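Local coordinates for conserved hypothetical protein TM0937 (Thermotoga maritima, PDB 2ESH) that is of unknown function but, as a member of the PadR-like family, probably acts as a DNA-binding transcriptional regulator, at residues A[56-67]-A[78-89]. Numbering follows the deposited sequence. Where two conformers were deposited one is given.
With CA (calcium ion), chain B.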
ATOM      1  N   LEU A  56      -6.610  -6.427   2.115  1.00 39.36           N
ATOM      2  CA  LEU A  56      -6.063  -7.771   2.221  1.00 37.35           C
ATOM      3  C   LEU A  56      -6.941  -8.856   1.548  1.00 36.58           C
ATOM      4  O   LEU A  56      -6.449  -9.554   0.674  1.00 36.51           O
ATOM      5  CB  LEU A  56      -5.641  -8.146   3.616  1.00 36.31           C
ATOM      6  CG  LEU A  56      -4.606  -7.266   4.239  1.00 34.14           C
ATOM      7  CD1 LEU A  56      -4.774  -7.572   5.766  1.00 36.71           C
ATOM      8  CD2 LEU A  56      -3.154  -7.508   3.859  1.00 34.77           C
ATOM      9  N   ALA A  57      -8.203  -9.015   1.914  1.00 35.84           N
ATOM     10  CA  ALA A  57      -9.013 -10.015   1.210  1.00 35.72           C
ATOM     11  C   ALA A  57      -9.025  -9.838  -0.340  1.00 36.07           C
ATOM     12  O   ALA A  57      -9.062 -10.838  -1.175  1.00 34.32           O
ATOM     13  CB  ALA A  57     -10.484 -10.037   1.778  1.00 35.36           C
ATOM     14  N   ASP A  58      -9.081  -8.560  -0.735  1.00 37.28           N
ATOM     15  CA  ASP A  58      -9.026  -8.126  -2.154  1.00 36.83           C
ATOM     16  C   ASP A  58      -7.690  -8.507  -2.858  1.00 35.68           C
ATOM     17  O   ASP A  58      -7.685  -8.940  -3.980  1.00 37.07           O
ATOM     18  CB  ASP A  58      -9.247  -6.588  -2.197  1.00 38.67           C
ATOM     19  CG  ASP A  58     -10.764  -6.181  -2.033  1.00 42.10           C
ATOM     20  OD1 ASP A  58     -11.631  -7.069  -1.998  1.00 42.20           O
ATOM     21  OD2 ASP A  58     -11.085  -4.964  -1.877  1.00 46.33           O
ATOM     22  N   LEU A  59      -6.576  -8.353  -2.189  1.00 32.82           N
ATOM     23  CA  LEU A  59      -5.301  -8.576  -2.808  1.00 34.54           C
ATOM     24  C   LEU A  59      -5.094 -10.103  -2.887  1.00 37.28           C
ATOM     25  O   LEU A  59      -4.551 -10.636  -3.907  1.00 38.00           O
ATOM     26  CB  LEU A  59      -4.202  -7.928  -1.965  1.00 33.71           C
ATOM     27  CG  LEU A  59      -3.940  -6.427  -2.046  1.00 34.69           C
ATOM     28  CD1 LEU A  59      -2.984  -6.006  -0.977  1.00 32.00           C
ATOM     29  CD2 LEU A  59      -3.407  -5.976  -3.470  1.00 33.42           C
ATOM     30  N   GLU A  60      -5.586 -10.800  -1.836  1.00 37.98           N
ATOM     31  CA  GLU A  60      -5.733 -12.271  -1.816  1.00 38.78           C
ATOM     32  C   GLU A  60      -6.588 -12.861  -2.892  1.00 37.80           C
ATOM     33  O   GLU A  60      -6.133 -13.730  -3.596  1.00 37.65           O
ATOM     34  CB  GLU A  60      -6.192 -12.790  -0.451  1.00 39.57           C
ATOM     35  CG  GLU A  60      -5.944 -14.348  -0.277  1.00 40.26           C
ATOM     36  CD  GLU A  60      -6.647 -14.908   0.997  1.00 45.42           C
ATOM     37  OE1 GLU A  60      -7.527 -14.201   1.564  1.00 42.85           O
ATOM     38  OE2 GLU A  60      -6.372 -16.075   1.386  1.00 48.78           O
ATOM     39  N   GLU A  61      -7.837 -12.421  -3.007  1.00 38.50           N
ATOM     40  CA  GLU A  61      -8.649 -12.829  -4.109  1.00 39.49           C
ATOM     41  C   GLU A  61      -7.972 -12.665  -5.494  1.00 41.36           C
ATOM     42  O   GLU A  61      -8.241 -13.455  -6.432  1.00 40.81           O
ATOM     43  CB  GLU A  61      -9.950 -12.074  -4.135  1.00 39.91           C
ATOM     44  CG  GLU A  61     -10.909 -12.578  -5.243  1.00 44.57           C
ATOM     45  CD  GLU A  61     -12.353 -12.224  -4.876  1.00 57.95           C
ATOM     46  OE1 GLU A  61     -12.604 -11.076  -4.385  1.00 58.32           O
ATOM     47  OE2 GLU A  61     -13.248 -13.099  -5.040  1.00 65.22           O
ATOM     48  N   SER A  62      -7.137 -11.626  -5.630  1.00 42.18           N
ATOM     49  CA  SER A  62      -6.577 -11.274  -6.935  1.00 41.92           C
ATOM     50  C   SER A  62      -5.312 -12.049  -7.183  1.00 40.46           C
ATOM     51  O   SER A  62      -4.792 -12.030  -8.315  1.00 40.41           O
ATOM     52  CB  SER A  62      -6.396  -9.739  -7.034  1.00 43.41           C
ATOM     53  OG  SER A  62      -7.719  -9.091  -6.957  1.00 46.52           O
ATOM     54  N   GLY A  63      -4.811 -12.722  -6.130  1.00 39.08           N
ATOM     55  CA  GLY A  63      -3.693 -13.694  -6.217  1.00 35.75           C
ATOM     56  C   GLY A  63      -2.348 -13.025  -5.964  1.00 36.45           C
ATOM     57  O   GLY A  63      -1.257 -13.603  -6.238  1.00 33.74           O
ATOM     58  N   PHE A  64      -2.394 -11.832  -5.357  1.00 35.22           N
ATOM     59  CA  PHE A  64      -1.148 -11.080  -5.099  1.00 34.27           C
ATOM     60  C   PHE A  64      -0.612 -11.437  -3.742  1.00 34.16           C
ATOM     61  O   PHE A  64       0.501 -11.069  -3.360  1.00 34.92           O
ATOM     62  CB  PHE A  64      -1.417  -9.565  -5.203  1.00 35.40           C
ATOM     63  CG  PHE A  64      -1.905  -9.141  -6.570  1.00 37.73           C
ATOM     64  CD1 PHE A  64      -1.322  -9.699  -7.740  1.00 36.17           C
ATOM     65  CD2 PHE A  64      -2.924  -8.203  -6.701  1.00 38.86           C
ATOM     66  CE1 PHE A  64      -1.765  -9.335  -8.992  1.00 37.98           C
ATOM     67  CE2 PHE A  64      -3.362  -7.760  -7.972  1.00 35.79           C
ATOM     68  CZ  PHE A  64      -2.794  -8.341  -9.120  1.00 40.20           C
ATOM     69  N   LEU A  65      -1.442 -12.139  -2.998  1.00 31.81           N
ATOM     70  CA  LEU A  65      -1.113 -12.523  -1.629  1.00 31.57           C
ATOM     71  C   LEU A  65      -1.644 -13.932  -1.447  1.00 30.98           C
ATOM     72  O   LEU A  65      -2.742 -14.260  -1.987  1.00 29.38           O
ATOM     73  CB  LEU A  65      -1.881 -11.627  -0.593  1.00 31.57           C
ATOM     74  CG  LEU A  65      -1.474 -10.178  -0.337  1.00 28.86           C
ATOM     75  CD1 LEU A  65      -2.087  -9.594   0.861  1.00 24.47           C
ATOM     76  CD2 LEU A  65       0.052  -9.997  -0.250  1.00 25.10           C
ATOM     77  N   SER A  66      -0.892 -14.743  -0.698  1.00 31.17           N
ATOM     78  CA  SER A  66      -1.438 -16.039  -0.197  1.00 32.90           C
ATOM     79  C   SER A  66      -1.629 -15.981   1.326  1.00 34.57           C
ATOM     80  O   SER A  66      -1.104 -15.101   1.995  1.00 36.26           O
ATOM     81  CB  SER A  66      -0.533 -17.205  -0.535  1.00 31.10           C
ATOM     82  OG  SER A  66       0.716 -17.026   0.124  1.00 33.90           O
ATOM     83  N   THR A  67      -2.271 -16.995   1.893  1.00 37.34           N
ATOM     84  CA  THR A  67      -2.678 -16.933   3.304  1.00 38.00           C
ATOM     85  C   THR A  67      -2.379 -18.268   4.027  1.00 39.04           C
ATOM     86  O   THR A  67      -2.465 -19.302   3.458  1.00 37.77           O
ATOM     87  CB  THR A  67      -4.110 -16.516   3.178  1.00 38.18           C
ATOM     88  OG1 THR A  67      -4.414 -15.352   3.952  1.00 42.40           O
ATOM     89  CG2 THR A  67      -5.050 -17.569   3.155  1.00 29.90           C
ATOM     90  N   LYS A  78      -4.509 -15.208  10.776  1.00 33.12           N
ATOM     91  CA  LYS A  78      -4.339 -15.521   9.370  1.00 32.75           C
ATOM     92  C   LYS A  78      -3.191 -14.703   8.802  1.00 34.65           C
ATOM     93  O   LYS A  78      -3.277 -13.470   8.754  1.00 35.05           O
ATOM     94  CB  LYS A  78      -5.625 -15.192   8.658  1.00 30.84           C
ATOM     95  CG  LYS A  78      -5.676 -15.781   7.264  1.00 33.08           C
ATOM     96  CD  LYS A  78      -7.034 -15.740   6.667  1.00 32.79           C
ATOM     97  CE  LYS A  78      -7.152 -16.674   5.503  1.00 40.07           C
ATOM     98  NZ  LYS A  78      -8.576 -16.723   4.936  1.00 40.82           N
ATOM     99  N   ILE A  79      -2.065 -15.362   8.453  1.00 36.95           N
ATOM    100  CA  ILE A  79      -0.826 -14.697   7.905  1.00 36.06           C
ATOM    101  C   ILE A  79      -0.849 -14.504   6.376  1.00 35.79           C
ATOM    102  O   ILE A  79      -1.011 -15.444   5.581  1.00 39.02           O
ATOM    103  CB  ILE A  79       0.395 -15.449   8.309  1.00 35.64           C
ATOM    104  CG1 ILE A  79       0.431 -15.655   9.861  1.00 36.81           C
ATOM    105  CG2 ILE A  79       1.670 -14.672   7.884  1.00 37.69           C
ATOM    106  CD1 ILE A  79       0.340 -14.358  10.714  1.00 37.15           C
ATOM    107  N   TYR A  80      -0.723 -13.265   5.943  1.00 36.15           N
ATOM    108  CA  TYR A  80      -0.667 -12.893   4.504  1.00 34.19           C
ATOM    109  C   TYR A  80       0.758 -12.860   4.045  1.00 33.91           C
ATOM    110  O   TYR A  80       1.632 -12.416   4.774  1.00 35.40           O
ATOM    111  CB  TYR A  80      -1.307 -11.523   4.247  1.00 33.39           C
ATOM    112  CG  TYR A  80      -2.737 -11.552   4.525  1.00 28.65           C
ATOM    113  CD1 TYR A  80      -3.668 -11.744   3.464  1.00 27.59           C
ATOM    114  CD2 TYR A  80      -3.214 -11.463   5.855  1.00 28.82           C
ATOM    115  CE1 TYR A  80      -5.037 -11.861   3.708  1.00 25.16           C
ATOM    116  CE2 TYR A  80      -4.598 -11.595   6.123  1.00 24.53           C
ATOM    117  CZ  TYR A  80      -5.502 -11.776   5.020  1.00 29.24           C
ATOM    118  OH  TYR A  80      -6.868 -11.882   5.225  1.00 30.78           O
ATOM    119  N   ARG A  81       0.988 -13.312   2.810  0.50 33.62           N
ATOM    120  CA  ARG A  81       2.351 -13.440   2.247  0.50 34.15           C
ATOM    121  C   ARG A  81       2.289 -13.071   0.755  0.50 33.39           C
ATOM    122  O   ARG A  81       1.327 -13.443   0.041  0.50 33.32           O
ATOM    123  CB  ARG A  81       2.852 -14.895   2.499  0.50 32.78           C
ATOM    124  CG  ARG A  81       4.097 -15.375   1.776  0.50 34.51           C
ATOM    125  CD  ARG A  81       4.608 -16.750   2.365  0.50 34.15           C
ATOM    126  NE  ARG A  81       4.493 -16.826   3.847  0.50 33.23           N
ATOM    127  CZ  ARG A  81       5.512 -16.750   4.724  0.50 35.92           C
ATOM    128  NH1 ARG A  81       6.789 -16.566   4.293  0.50 34.20           N
ATOM    129  NH2 ARG A  81       5.255 -16.844   6.046  0.50 30.65           N
ATOM    130  N   ILE A  82       3.258 -12.317   0.274  1.00 33.95           N
ATOM    131  CA  ILE A  82       3.231 -11.952  -1.193  1.00 34.30           C
ATOM    132  C   ILE A  82       3.497 -13.196  -2.106  1.00 36.07           C
ATOM    133  O   ILE A  82       4.339 -14.034  -1.777  1.00 34.35           O
ATOM    134  CB  ILE A  82       4.162 -10.706  -1.572  1.00 35.89           C
ATOM    135  CG1 ILE A  82       3.685 -10.096  -2.923  1.00 31.71           C
ATOM    136  CG2 ILE A  82       5.657 -11.104  -1.511  1.00 33.86           C
ATOM    137  CD1 ILE A  82       4.181  -8.710  -3.219  1.00 34.59           C
ATOM    138  N   THR A  83       2.751 -13.307  -3.219  1.00 35.30           N
ATOM    139  CA  THR A  83       2.991 -14.268  -4.220  1.00 34.89           C
ATOM    140  C   THR A  83       3.862 -13.636  -5.377  1.00 36.92           C
ATOM    141  O   THR A  83       3.967 -12.437  -5.443  1.00 35.43           O
ATOM    142  CB  THR A  83       1.682 -14.680  -4.836  1.00 35.95           C
ATOM    143  OG1 THR A  83       1.224 -13.573  -5.612  1.00 33.15           O
ATOM    144  CG2 THR A  83       0.571 -15.180  -3.689  1.00 34.43           C
ATOM    145  N   PRO A  84       4.478 -14.488  -6.317  1.00 37.02           N
ATOM    146  CA  PRO A  84       5.264 -13.955  -7.465  1.00 34.62           C
ATOM    147  C   PRO A  84       4.396 -13.053  -8.378  1.00 34.94           C
ATOM    148  O   PRO A  84       4.882 -12.115  -9.008  1.00 35.01           O
ATOM    149  CB  PRO A  84       5.710 -15.234  -8.266  1.00 33.69           C
ATOM    150  CG  PRO A  84       5.549 -16.449  -7.271  1.00 36.74           C
ATOM    151  CD  PRO A  84       4.419 -15.984  -6.277  1.00 35.76           C
ATOM    152  N   GLN A  85       3.128 -13.340  -8.476  1.00 33.92           N
ATOM    153  CA  GLN A  85       2.232 -12.363  -9.141  1.00 35.80           C
ATOM    154  C   GLN A  85       2.137 -10.945  -8.486  1.00 33.86           C
ATOM    155  O   GLN A  85       2.003  -9.936  -9.198  1.00 32.73           O
ATOM    156  CB  GLN A  85       0.836 -12.925  -9.402  1.00 34.04           C
ATOM    157  CG  GLN A  85       0.846 -14.242 -10.349  1.00 40.02           C
ATOM    158  CD  GLN A  85       1.435 -13.993 -11.800  1.00 49.29           C
ATOM    159  OE1 GLN A  85       0.740 -13.420 -12.652  1.00 47.19           O
ATOM    160  NE2 GLN A  85       2.717 -14.446 -12.074  1.00 47.95           N
ATOM    161  N   GLY A  86       2.226 -10.943  -7.149  1.00 33.23           N
ATOM    162  CA  GLY A  86       2.029  -9.833  -6.320  1.00 32.28           C
ATOM    163  C   GLY A  86       3.257  -9.022  -6.458  1.00 34.44           C
ATOM    164  O   GLY A  86       3.184  -7.788  -6.525  1.00 36.08           O
ATOM    165  N   LYS A  87       4.387  -9.693  -6.565  1.00 33.32           N
ATOM    166  CA  LYS A  87       5.609  -8.983  -6.879  1.00 35.12           C
ATOM    167  C   LYS A  87       5.622  -8.309  -8.266  1.00 33.61           C
ATOM    168  O   LYS A  87       6.147  -7.208  -8.401  1.00 34.55           O
ATOM    169  CB  LYS A  87       6.857  -9.855  -6.698  1.00 35.46           C
ATOM    170  CG  LYS A  87       7.126 -10.175  -5.265  1.00 35.36           C
ATOM    171  CD  LYS A  87       8.347 -11.078  -5.222  1.00 43.22           C
ATOM    172  CE  LYS A  87       9.250 -10.872  -3.967  1.00 51.61           C
ATOM    173  NZ  LYS A  87      10.788 -11.107  -4.231  1.00 49.28           N
ATOM    174  N   LEU A  88       5.017  -8.934  -9.245  1.00 33.33           N
ATOM    175  CA  LEU A  88       4.834  -8.324 -10.599  1.00 33.92           C
ATOM    176  C   LEU A  88       3.895  -7.116 -10.566  1.00 33.24           C
ATOM    177  O   LEU A  88       4.114  -6.111 -11.221  1.00 34.03           O
ATOM    178  CB  LEU A  88       4.370  -9.388 -11.635  1.00 31.82           C
ATOM    179  CG  LEU A  88       5.476 -10.432 -12.013  1.00 35.23           C
ATOM    180  CD1 LEU A  88       4.881 -11.600 -12.739  1.00 30.65           C
ATOM    181  CD2 LEU A  88       6.554  -9.763 -12.959  1.00 30.60           C
ATOM    182  N   TYR A  89       2.871  -7.186  -9.739  1.00 34.68           N
ATOM    183  CA  TYR A  89       1.933  -6.060  -9.552  1.00 34.37           C
ATOM    184  C   TYR A  89       2.675  -4.937  -8.883  1.00 34.63           C
ATOM    185  O   TYR A  89       2.579  -3.734  -9.300  1.00 34.76           O
ATOM    186  CB  TYR A  89       0.755  -6.509  -8.744  1.00 34.54           C
ATOM    187  CG  TYR A  89      -0.321  -5.505  -8.523  1.00 35.62           C
ATOM    188  CD1 TYR A  89      -1.287  -5.246  -9.516  1.00 37.96           C
ATOM    189  CD2 TYR A  89      -0.439  -4.869  -7.319  1.00 36.64           C
ATOM    190  CE1 TYR A  89      -2.343  -4.379  -9.279  1.00 41.40           C
ATOM    191  CE2 TYR A  89      -1.506  -3.983  -7.068  1.00 39.44           C
ATOM    192  CZ  TYR A  89      -2.445  -3.771  -8.025  1.00 39.33           C
ATOM    193  OH  TYR A  89      -3.432  -2.915  -7.768  1.00 41.36           O
TER
HETATM  194 CA    CA B2000      -3.368 -21.132   1.864  1.00 61.41          CA
HETATM  195  O   HOH W   1      -8.454 -17.798   2.346  1.00 29.47           O
HETATM  196  O   HOH W   2       2.800 -16.864  -1.540  1.00 42.14           O
HETATM  197  O   HOH W   3      -4.916 -20.045   3.442  1.00 38.87           O
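F64 and Y89 form an offset stack, ring centroids 4.2 Å apart and planes at 21°, with Y89 CB also seated over the same face of the F64 ring. On the opposite face lies the carbonyl oxygen of S62. Y89 gets there because its CG is anti to the backbone N (chi1 -177°), which lays its ring over one face of F64. With an alanine in place of F64, Y89 is likely to lose its stacking partner and the surface beneath its CB.

Y80 makes the second aromatic contact. L56 CB sits over one face of its ring, 3.8 Å from Y80 CE1, while T67 OG1 covers the other; L65 CD1 packs against Y80 CD1.

Hydrogen bonds, most of them between backbones, link the two segments. S66 and R81 form a hydrogen-bonded antiparallel pair: S66 N gives to R81 O (2.7 Å), and R81 N returns a bond to S66 O. Next to them, T83 N reaches F64 O from above the carbonyl plane, nearly straight at 170°. Its side-chain OG1 donates to G63 O at 2.6 Å, on a lone pair, and accepts from G86 N at 3.2 Å as N-cap of helix 84-116.

One threonine hydroxyl thus ties the Schellman turn ending helix 52-61 to the start of the long C-terminal helix, coupling both helices to the wing of what is probably a winged helix-turn-helix domain.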